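Local atomic coordinates of putative alpha-N-acetylgalactosaminidase (Bacillus halodurans C-125, PDB entry 3CC1), a protein that probably hydrolyses terminal alpha-linked N-acetylgalactosamine residues from glycans, as a bacterial relative of the alpha-galactosidase A family of glycosidases. Residues 113-118 with 150-155; 139-144 with 154-159; 396-401 with 428-433. One frame throughout, in Å; residues are numbered along the deposited sequence.

Interaction 1. Residues 113-118 with 150-155; sequences HIMRGI and TDMYGV
A short antiparallel beta bridge, buried beyond the C-terminal end of barrel strand 109-115, joins the loop leaving that strand to strand 152-155. Ile-118 and Tyr-153 form a hydrogen-bonded pair: Ile-118 N reaches Tyr-153 O at 2.8 Å, Tyr-153 N reaches Ile-118 O at 2.9 Å, and both donors lie nearly along the C=O axis. Gly-117 makes the approach possible. Its CA sits 3.1 Å from Tyr-153 O, just where a CB would collide, and its backbone angles (phi 105°, psi -151°) would also jam a side chain against the preceding carbonyl. In a TIM barrel such as this, loops after the strands build the catalytic face, and this bridge ties together two parts of the one long loop between strand 109-115 and helix 162-175. Met-152, a selenomethionine, folds back on itself, bent at chi2 and chi3, so that its CG presses on Met-115 CB at a tight 3.5 Å and its CE on Gly-117 O at 3.4 Å. The flexible, unbranched chain suits this curled path. Beta-branched Ile-118 and Val-155 cross at about a right angle, Ile-118 CB to Val-155 CG2 3.8 Å. Arg-116 NH1 passes 3.4 Å from Gly-154 CA, while its guanidinium is salt-bridged to Glu-198 and Asp-185.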
loop_
_atom_site.group_PDB
_atom_site.type_symbol
_atom_site.label_atom_id
_atom_site.label_comp_id
_atom_site.label_asym_id
_atom_site.label_seq_id
_atom_site.Cartn_x
_atom_site.Cartn_y
_atom_site.Cartn_z
ATOM N N HIS A 113 -6.825 -4.164 34.515
ATOM C CA HIS A 113 -7.596 -3.845 33.297
ATOM C C HIS A 113 -9.034 -4.122 33.547
ATOM O O HIS A 113 -9.389 -5.115 34.153
ATOM C CB HIS A 113 -7.177 -4.688 32.077
ATOM C CG HIS A 113 -5.871 -4.301 31.461
ATOM N ND1 HIS A 113 -5.638 -4.401 30.096
ATOM C CD2 HIS A 113 -4.703 -3.891 32.019
ATOM C CE1 HIS A 113 -4.398 -3.994 29.848
ATOM N NE2 HIS A 113 -3.808 -3.690 30.997
ATOM N N ILE A 114 -9.878 -3.213 33.086
ATOM C CA ILE A 114 -11.296 -3.410 33.105
ATOM C C ILE A 114 -11.825 -3.317 31.665
ATOM O O ILE A 114 -11.181 -2.733 30.799
ATOM C CB ILE A 114 -11.973 -2.387 34.044
ATOM C CG1 ILE A 114 -11.925 -0.982 33.447
ATOM C CG2 ILE A 114 -11.309 -2.433 35.446
ATOM C CD1 ILE A 114 -12.643 0.080 34.268
HETATM N N MSE A 115 -13.013 -3.898 31.438
HETATM C CA MSE A 115 -13.772 -3.747 30.218
HETATM C C MSE A 115 -14.743 -2.581 30.362
HETATM O O MSE A 115 -15.337 -2.339 31.431
HETATM C CB MSE A 115 -14.588 -5.013 29.948
HETATM C CG MSE A 115 -13.739 -6.252 29.795
HETATM SE SE MSE A 115 -12.777 -6.311 28.105
HETATM C CE MSE A 115 -14.290 -6.143 26.871
ATOM N N ARG A 116 -14.832 -1.806 29.306
ATOM C CA ARG A 116 -15.816 -0.757 29.215
ATOM C C ARG A 116 -17.201 -1.307 29.493
ATOM O O ARG A 116 -17.561 -2.375 28.993
ATOM C CB ARG A 116 -15.816 -0.206 27.797
ATOM C CG ARG A 116 -16.860 0.856 27.520
ATOM C CD ARG A 116 -16.945 1.179 26.020
ATOM N NE ARG A 116 -17.383 0.049 25.214
ATOM C CZ ARG A 116 -18.644 -0.159 24.826
ATOM N NH1 ARG A 116 -19.601 0.661 25.189
ATOM N NH2 ARG A 116 -18.955 -1.207 24.099
ATOM N N GLY A 117 -17.983 -0.517 30.226
ATOM C CA GLY A 117 -19.419 -0.770 30.406
ATOM C C GLY A 117 -19.828 -1.318 31.759
ATOM O O GLY A 117 -19.193 -1.084 32.802
ATOM N N ILE A 118 -20.912 -2.068 31.720
ATOM C CA ILE A 118 -21.535 -2.603 32.899
ATOM C C ILE A 118 -21.856 -4.078 32.609
ATOM O O ILE A 118 -22.216 -4.418 31.507
ATOM C CB ILE A 118 -22.852 -1.821 33.213
ATOM C CG1 ILE A 118 -23.469 -2.286 34.531
ATOM C CG2 ILE A 118 -23.871 -1.941 32.052
ATOM C CD1 ILE A 118 -24.597 -1.373 35.053
ATOM N N THR A 150 -18.124 -11.209 25.658
ATOM C CA THR A 150 -19.534 -11.111 26.057
ATOM C C THR A 150 -19.802 -10.543 27.488
ATOM O O THR A 150 -20.939 -10.555 27.942
ATOM C CB THR A 150 -20.244 -12.505 25.994
ATOM O OG1 THR A 150 -19.495 -13.444 26.780
ATOM C CG2 THR A 150 -20.321 -13.036 24.579
ATOM N N ASP A 151 -18.785 -10.037 28.175
ATOM C CA ASP A 151 -18.936 -9.746 29.610
ATOM C C ASP A 151 -19.884 -8.560 29.879
ATOM O O ASP A 151 -20.619 -8.543 30.860
ATOM C CB ASP A 151 -17.558 -9.426 30.262
ATOM C CG ASP A 151 -16.643 -10.640 30.401
ATOM O OD1 ASP A 151 -17.142 -11.807 30.352
ATOM O OD2 ASP A 151 -15.411 -10.394 30.601
HETATM N N MSE A 152 -19.834 -7.553 29.034
HETATM C CA MSE A 152 -20.457 -6.253 29.329
HETATM C C MSE A 152 -21.473 -5.789 28.270
HETATM O O MSE A 152 -21.499 -6.261 27.127
HETATM C CB MSE A 152 -19.400 -5.146 29.448
HETATM C CG MSE A 152 -18.043 -5.511 30.080
HETATM SE SE MSE A 152 -18.205 -6.007 31.936
HETATM C CE MSE A 152 -17.983 -4.261 32.793
ATOM N N TYR A 153 -22.292 -4.834 28.681
ATOM C CA TYR A 153 -22.986 -3.921 27.776
ATOM C C TYR A 153 -22.378 -2.539 28.024
ATOM O O TYR A 153 -21.839 -2.263 29.097
ATOM C CB TYR A 153 -24.483 -3.834 28.077
ATOM C CG TYR A 153 -25.275 -5.076 27.715
ATOM C CD1 TYR A 153 -25.309 -5.543 26.415
ATOM C CD2 TYR A 153 -26.020 -5.752 28.676
ATOM C CE1 TYR A 153 -26.070 -6.658 26.087
ATOM C CE2 TYR A 153 -26.773 -6.863 28.361
ATOM C CZ TYR A 153 -26.797 -7.308 27.072
ATOM O OH TYR A 153 -27.523 -8.434 26.760
ATOM N N GLY A 154 -22.441 -1.696 27.004
ATOM C CA GLY A 154 -22.189 -0.294 27.168
ATOM C C GLY A 154 -23.096 0.374 28.177
ATOM O O GLY A 154 -24.239 -0.015 28.385
ATOM N N VAL A 155 -22.547 1.403 28.800
ATOM C CA VAL A 155 -23.303 2.317 29.621
ATOM C C VAL A 155 -23.705 3.497 28.732
ATOM O O VAL A 155 -22.886 4.069 28.001
ATOM C CB VAL A 155 -22.490 2.778 30.838
ATOM C CG1 VAL A 155 -23.202 3.905 31.582
ATOM C CG2 VAL A 155 -22.222 1.600 31.781
#

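Interaction 2. Residues 139-144 with 154-159; sequences IAHTNS and GVDPTK
His-141 and Asp-156 lean obliquely across the two segments, the imidazole and carboxylate planes 32° apart. The paired backbones bring His-141 CB within 3.8 Å of Asp-156 CB. From there both side chains run with CG anti to the backbone N (chi1 -161° and -175°), which sets Asp-156 OD2 above one ring face, offset toward the rim. The imidazole nitrogens and the carboxylate are not in contact, although a nearby carboxylate would tend to favour the protonated imidazole. OD2 instead accepts from a water at 2.7 Å that also donates to Ala-140 O, so solvent links the two segments. The other oxygen, OD1, is gripped twice from above the carboxylate plane, by Thr-158 OG1 and by Thr-158 N. The latter bond makes an Asx turn, a natural role for a short aspartate side chain, and it helps fix the rotation of the carboxylate over the type I turn 156-159.

The backbones between form a beta hairpin of strands 140-141 and 152-155, held by three bonds. Asp-156 N donates to Ile-139 O at 2.9 Å, almost along the C=O axis. His-141 N meets Gly-154 O at 2.7 Å from above the carbonyl plane, and Gly-154 N reaches Ser-144 O at 3.0 Å in a similar manner. Gly-154 suits its place because a CB there would strike Ser-144 OG. That hydroxyl, anti to its backbone N, lies 3.8 Å from Gly-154 CA and is bonded to Arg-116. A type I turn, 141-144, carries the chain to this point.

On the side away from His-141, Ile-139 CD1 approaches Val-155 CG1 at 4.3 Å. Both branched side chains pack against Tyr-165 of helix 162-175, and Ile-139 also meets Ile-118, a buried setting fit for aliphatic groups.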
loop_
_atom_site.group_PDB
_atom_site.type_symbol
_atom_site.label_atom_id
_atom_site.label_comp_id
_atom_site.label_asym_id
_atom_site.label_seq_id
_atom_site.Cartn_x
_atom_site.Cartn_y
_atom_site.Cartn_z
ATOM N N ILE A 139 -29.700 2.180 32.817
ATOM C CA ILE A 139 -28.515 2.889 32.369
ATOM C C ILE A 139 -27.762 2.153 31.265
ATOM O O ILE A 139 -26.924 2.757 30.629
ATOM C CB ILE A 139 -27.551 3.287 33.535
ATOM C CG1 ILE A 139 -26.867 2.060 34.168
ATOM C CG2 ILE A 139 -28.292 4.129 34.580
ATOM C CD1 ILE A 139 -25.490 2.395 34.953
ATOM N N ALA A 140 -28.057 0.875 31.025
ATOM C CA ALA A 140 -27.332 0.086 30.033
ATOM C C ALA A 140 -27.788 0.431 28.630
ATOM O O ALA A 140 -28.917 0.851 28.372
ATOM C CB ALA A 140 -27.466 -1.446 30.278
ATOM N N HIS A 141 -26.854 0.301 27.725
ATOM C CA HIS A 141 -27.106 0.477 26.319
ATOM C C HIS A 141 -26.881 -0.894 25.693
ATOM O O HIS A 141 -25.776 -1.221 25.327
ATOM C CB HIS A 141 -26.099 1.479 25.793
ATOM C CG HIS A 141 -26.492 2.089 24.494
ATOM N ND1 HIS A 141 -25.622 2.850 23.740
ATOM C CD2 HIS A 141 -27.658 2.030 23.799
ATOM C CE1 HIS A 141 -26.238 3.232 22.630
ATOM N NE2 HIS A 141 -27.473 2.746 22.640
ATOM N N THR A 142 -27.932 -1.712 25.632
ATOM C CA THR A 142 -27.762 -3.124 25.311
ATOM C C THR A 142 -27.415 -3.381 23.835
ATOM O O THR A 142 -27.008 -4.472 23.466
ATOM C CB THR A 142 -28.979 -3.960 25.754
ATOM O OG1 THR A 142 -30.129 -3.443 25.118
ATOM C CG2 THR A 142 -29.157 -3.902 27.265
ATOM N N ASN A 143 -27.534 -2.350 23.009
ATOM C CA ASN A 143 -27.131 -2.457 21.607
ATOM C C ASN A 143 -25.655 -2.111 21.434
ATOM O O ASN A 143 -25.133 -2.150 20.327
ATOM C CB ASN A 143 -27.996 -1.568 20.699
ATOM C CG ASN A 143 -27.721 -0.083 20.870
ATOM O OD1 ASN A 143 -27.007 0.346 21.786
ATOM N ND2 ASN A 143 -28.311 0.718 19.991
ATOM N N SER A 144 -25.006 -1.753 22.540
ATOM C CA SER A 144 -23.558 -1.490 22.560
ATOM C C SER A 144 -22.863 -2.708 23.171
ATOM O O SER A 144 -22.914 -2.942 24.372
ATOM C CB SER A 144 -23.242 -0.250 23.381
ATOM O OG SER A 144 -21.853 -0.003 23.403
ATOM N N GLY A 154 -22.441 -1.696 27.004
ATOM C CA GLY A 154 -22.189 -0.294 27.168
ATOM C C GLY A 154 -23.096 0.374 28.177
ATOM O O GLY A 154 -24.239 -0.015 28.385
ATOM N N VAL A 155 -22.547 1.403 28.800
ATOM C CA VAL A 155 -23.303 2.317 29.621
ATOM C C VAL A 155 -23.705 3.497 28.732
ATOM O O VAL A 155 -22.886 4.069 28.001
ATOM C CB VAL A 155 -22.490 2.778 30.838
ATOM C CG1 VAL A 155 -23.202 3.905 31.582
ATOM C CG2 VAL A 155 -22.222 1.600 31.781
ATOM N N ASP A 156 -24.978 3.836 28.780
ATOM C CA ASP A 156 -25.535 4.909 27.979
ATOM C C ASP A 156 -25.329 6.276 28.655
ATOM O O ASP A 156 -25.974 6.598 29.649
ATOM C CB ASP A 156 -27.011 4.639 27.777
ATOM C CG ASP A 156 -27.684 5.640 26.861
ATOM O OD1 ASP A 156 -27.163 6.763 26.602
ATOM O OD2 ASP A 156 -28.786 5.275 26.417
ATOM N N PRO A 157 -24.443 7.097 28.089
ATOM C CA PRO A 157 -24.077 8.338 28.741
ATOM C C PRO A 157 -25.192 9.362 28.731
ATOM O O PRO A 157 -25.031 10.412 29.340
ATOM C CB PRO A 157 -22.891 8.846 27.920
ATOM C CG PRO A 157 -22.898 8.074 26.674
ATOM C CD PRO A 157 -23.595 6.801 26.927
ATOM N N THR A 158 -26.309 9.057 28.071
ATOM C CA THR A 158 -27.424 10.008 28.035
ATOM C C THR A 158 -28.352 9.777 29.208
ATOM O O THR A 158 -29.272 10.532 29.393
ATOM C CB THR A 158 -28.267 9.941 26.741
ATOM O OG1 THR A 158 -28.981 8.698 26.674
ATOM C CG2 THR A 158 -27.388 10.104 25.481
ATOM N N LYS A 159 -28.072 8.758 30.021
ATOM C CA LYS A 159 -28.993 8.336 31.068
ATOM C C LYS A 159 -28.600 8.786 32.448
ATOM O O LYS A 159 -27.448 8.740 32.848
ATOM C CB LYS A 159 -29.120 6.830 31.112
ATOM C CG LYS A 159 -29.682 6.228 29.881
ATOM C CD LYS A 159 -31.123 6.572 29.704
ATOM C CE LYS A 159 -31.712 5.665 28.673
ATOM N NZ LYS A 159 -32.928 6.252 28.055
HETATM O O HOH W 1 -29.972 2.897 26.476
HETATM O O HOH W 2 -22.587 2.950 25.358
#

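Interaction 3. Residues 396-401 with 428-433; sequences QLFNVW and KLSPDR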
loop_
_atom_site.group_PDB
_atom_site.type_symbol
_atom_site.label_atom_id
_atom_site.label_comp_id
_atom_site.label_asym_id
_atom_site.label_seq_id
_atom_site.Cartn_x
_atom_site.Cartn_y
_atom_site.Cartn_z
ATOM N N GLN A 396 30.992 11.978 18.859
ATOM C CA GLN A 396 31.401 10.602 19.204
ATOM C C GLN A 396 30.160 9.691 19.127
ATOM O O GLN A 396 29.089 10.077 19.586
ATOM C CB GLN A 396 32.016 10.569 20.640
ATOM C CG GLN A 396 33.569 10.775 20.732
ATOM C CD GLN A 396 34.098 11.373 22.043
ATOM O OE1 GLN A 396 34.963 12.265 22.005
ATOM N NE2 GLN A 396 33.638 10.876 23.187
ATOM N N LEU A 397 30.281 8.510 18.516
ATOM C CA LEU A 397 29.143 7.580 18.414
ATOM C C LEU A 397 29.378 6.372 19.295
ATOM O O LEU A 397 30.446 5.759 19.243
ATOM C CB LEU A 397 28.895 7.086 16.983
ATOM C CG LEU A 397 28.598 8.066 15.849
ATOM C CD1 LEU A 397 28.317 7.306 14.558
ATOM C CD2 LEU A 397 27.407 8.939 16.214
ATOM N N PHE A 398 28.359 6.039 20.087
ATOM C CA PHE A 398 28.387 4.864 20.980
ATOM C C PHE A 398 27.213 3.964 20.705
ATOM O O PHE A 398 26.123 4.435 20.350
ATOM C CB PHE A 398 28.322 5.259 22.456
ATOM C CG PHE A 398 29.445 6.117 22.905
ATOM C CD1 PHE A 398 29.427 7.495 22.687
ATOM C CD2 PHE A 398 30.519 5.572 23.545
ATOM C CE1 PHE A 398 30.460 8.300 23.114
ATOM C CE2 PHE A 398 31.583 6.393 23.972
ATOM C CZ PHE A 398 31.540 7.744 23.748
ATOM N N ASN A 399 27.476 2.672 20.843
ATOM C CA ASN A 399 26.474 1.609 20.812
ATOM C C ASN A 399 25.860 1.517 22.195
ATOM O O ASN A 399 26.522 1.151 23.151
ATOM C CB ASN A 399 27.153 0.286 20.435
ATOM C CG ASN A 399 26.184 -0.912 20.416
ATOM O OD1 ASN A 399 25.210 -0.967 21.134
ATOM N ND2 ASN A 399 26.513 -1.904 19.608
ATOM N N VAL A 400 24.599 1.889 22.320
ATOM C CA VAL A 400 23.987 2.028 23.665
ATOM C C VAL A 400 23.858 0.669 24.356
ATOM O O VAL A 400 24.152 0.533 25.531
ATOM C CB VAL A 400 22.623 2.750 23.625
ATOM C CG1 VAL A 400 21.961 2.710 25.041
ATOM C CG2 VAL A 400 22.784 4.190 23.108
ATOM N N TRP A 401 23.466 -0.358 23.599
ATOM C CA TRP A 401 23.244 -1.670 24.205
ATOM C C TRP A 401 24.527 -2.260 24.761
ATOM O O TRP A 401 24.532 -2.839 25.831
ATOM C CB TRP A 401 22.588 -2.633 23.247
ATOM C CG TRP A 401 21.120 -2.415 23.174
ATOM C CD1 TRP A 401 20.423 -1.870 22.161
ATOM C CD2 TRP A 401 20.180 -2.770 24.175
ATOM N NE1 TRP A 401 19.080 -1.853 22.460
ATOM C CE2 TRP A 401 18.897 -2.420 23.689
ATOM C CE3 TRP A 401 20.287 -3.367 25.433
ATOM C CZ2 TRP A 401 17.737 -2.629 24.425
ATOM C CZ3 TRP A 401 19.103 -3.575 26.167
ATOM C CH2 TRP A 401 17.868 -3.204 25.651
ATOM N N LYS A 428 24.176 6.463 20.634
ATOM C CA LYS A 428 24.281 7.743 21.346
ATOM C C LYS A 428 25.286 8.611 20.637
ATOM O O LYS A 428 26.395 8.173 20.333
ATOM C CB LYS A 428 24.715 7.555 22.798
ATOM C CG LYS A 428 24.841 8.878 23.575
ATOM C CD LYS A 428 24.963 8.676 25.065
ATOM C CE LYS A 428 26.365 8.378 25.531
ATOM N NZ LYS A 428 26.372 8.140 27.026
ATOM N N LEU A 429 24.887 9.852 20.380
ATOM C CA LEU A 429 25.739 10.828 19.754
ATOM C C LEU A 429 26.109 11.831 20.813
ATOM O O LEU A 429 25.238 12.567 21.284
ATOM C CB LEU A 429 24.997 11.556 18.628
ATOM C CG LEU A 429 24.671 10.859 17.314
ATOM C CD1 LEU A 429 23.990 9.561 17.560
ATOM C CD2 LEU A 429 23.817 11.731 16.435
ATOM N N SER A 430 27.366 11.859 21.229
ATOM C CA SER A 430 27.763 12.891 22.183
ATOM C C SER A 430 28.741 13.873 21.579
ATOM O O SER A 430 29.387 13.583 20.583
ATOM C CB SER A 430 28.270 12.309 23.531
ATOM O OG SER A 430 29.182 11.255 23.362
ATOM N N PRO A 431 28.828 15.060 22.174
ATOM C CA PRO A 431 29.713 16.059 21.671
ATOM C C PRO A 431 31.144 15.562 21.600
ATOM O O PRO A 431 31.613 14.810 22.458
ATOM C CB PRO A 431 29.581 17.215 22.663
ATOM C CG PRO A 431 28.630 16.801 23.704
ATOM C CD PRO A 431 28.155 15.434 23.426
ATOM N N ASP A 432 31.808 15.954 20.536
ATOM C CA ASP A 432 33.172 15.572 20.321
ATOM C C ASP A 432 34.002 16.192 21.424
ATOM O O ASP A 432 33.919 17.392 21.693
ATOM C CB ASP A 432 33.668 16.112 19.003
ATOM C CG ASP A 432 34.976 15.520 18.602
ATOM O OD1 ASP A 432 35.142 14.287 18.775
ATOM O OD2 ASP A 432 35.805 16.298 18.061
ATOM N N ARG A 433 34.797 15.359 22.078
ATOM C CA ARG A 433 35.539 15.800 23.250
ATOM C C ARG A 433 37.002 15.812 22.855
ATOM O O ARG A 433 37.492 14.804 22.294
ATOM C CB ARG A 433 35.268 14.899 24.448
ATOM C CG ARG A 433 33.836 15.011 24.996
ATOM C CD ARG A 433 33.511 16.467 25.405
ATOM N NE ARG A 433 32.200 16.627 26.035
ATOM C CZ ARG A 433 31.580 17.801 26.135
ATOM N NH1 ARG A 433 32.138 18.881 25.625
ATOM N NH2 ARG A 433 30.411 17.904 26.727
ATOM O OXT ARG A 433 37.655 16.861 23.042
#
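Phe-398 turns the edge of its ring to the neighbouring strand, with CE1 3.2 Å from Ser-430 OG and Lys-428 O near the ring plane. Its CG is anti to the carbonyl carbon (chi1 -60°), which carries the ring along the strand pair toward Ser-430. The small serine side chain lets the ring edge come this close. Lys-428, anti to its backbone N and bent at chi3, swings its amino end over the ring; NZ stands 5.7 Å from the ring centroid, at most a weak cation-pi attraction, and is hydrogen-bonded to an oxygen of the bound hexaoxaicosanediol. Phe-398, Lys-428 and Ser-430 all line the pocket of that molecule, which probably came from the crystallisation liquor.

Under these side chains runs a regular antiparallel pairing, Gln-396 with Ser-430 and Phe-398 with Lys-428, each joined by two backbone hydrogen bonds lying in the carbonyl planes. The extended Gln-396 side chain adds a further link: its OE1 accepts from Arg-433 N at 3.1 Å, the donor standing above the amide plane, and so holds the C-terminal residue.

The other sheet face carries Leu-397 and Leu-429, side by side and pointing the same way, Leu-397 CD2 to Leu-429 CG 3.5 Å. Leucine fits this buried side, where Leu-429 also meets Leu-386 and Ile-391 in the C-terminal beta-sandwich domain. Strand 395-399 lies between 424-431 and 404-409 in the antiparallel sheet, and beyond its end Val-400 packs on Ile-337 of helix 335-343 while Trp-401 reaches helix 298-310.

In the fold
Interactions 1 and 2 are neighbours, their centres 10 Å apart, and share Gly-154 and Val-155. Strand 152-155 is the middle of a small three-stranded antiparallel sheet: interaction 1 joins it to 118-119 and interaction 2 to 140-141. Arg-116 NH1, 3.0 Å from Ser-144 OG in a probable hydrogen bond, and the packing of Ile-118 against Ile-139 bind the two further. This sheet sits among the loops of the TIM barrel. Interaction 3 follows later in the chain, on the opposite side of its centre, in the C-terminal beta sandwich; its centre lies about 49 Å from interaction 1 and 55 Å from interaction 2. The three contacts thus sample two domains, the presumed catalytic barrel and its accompanying sandwich.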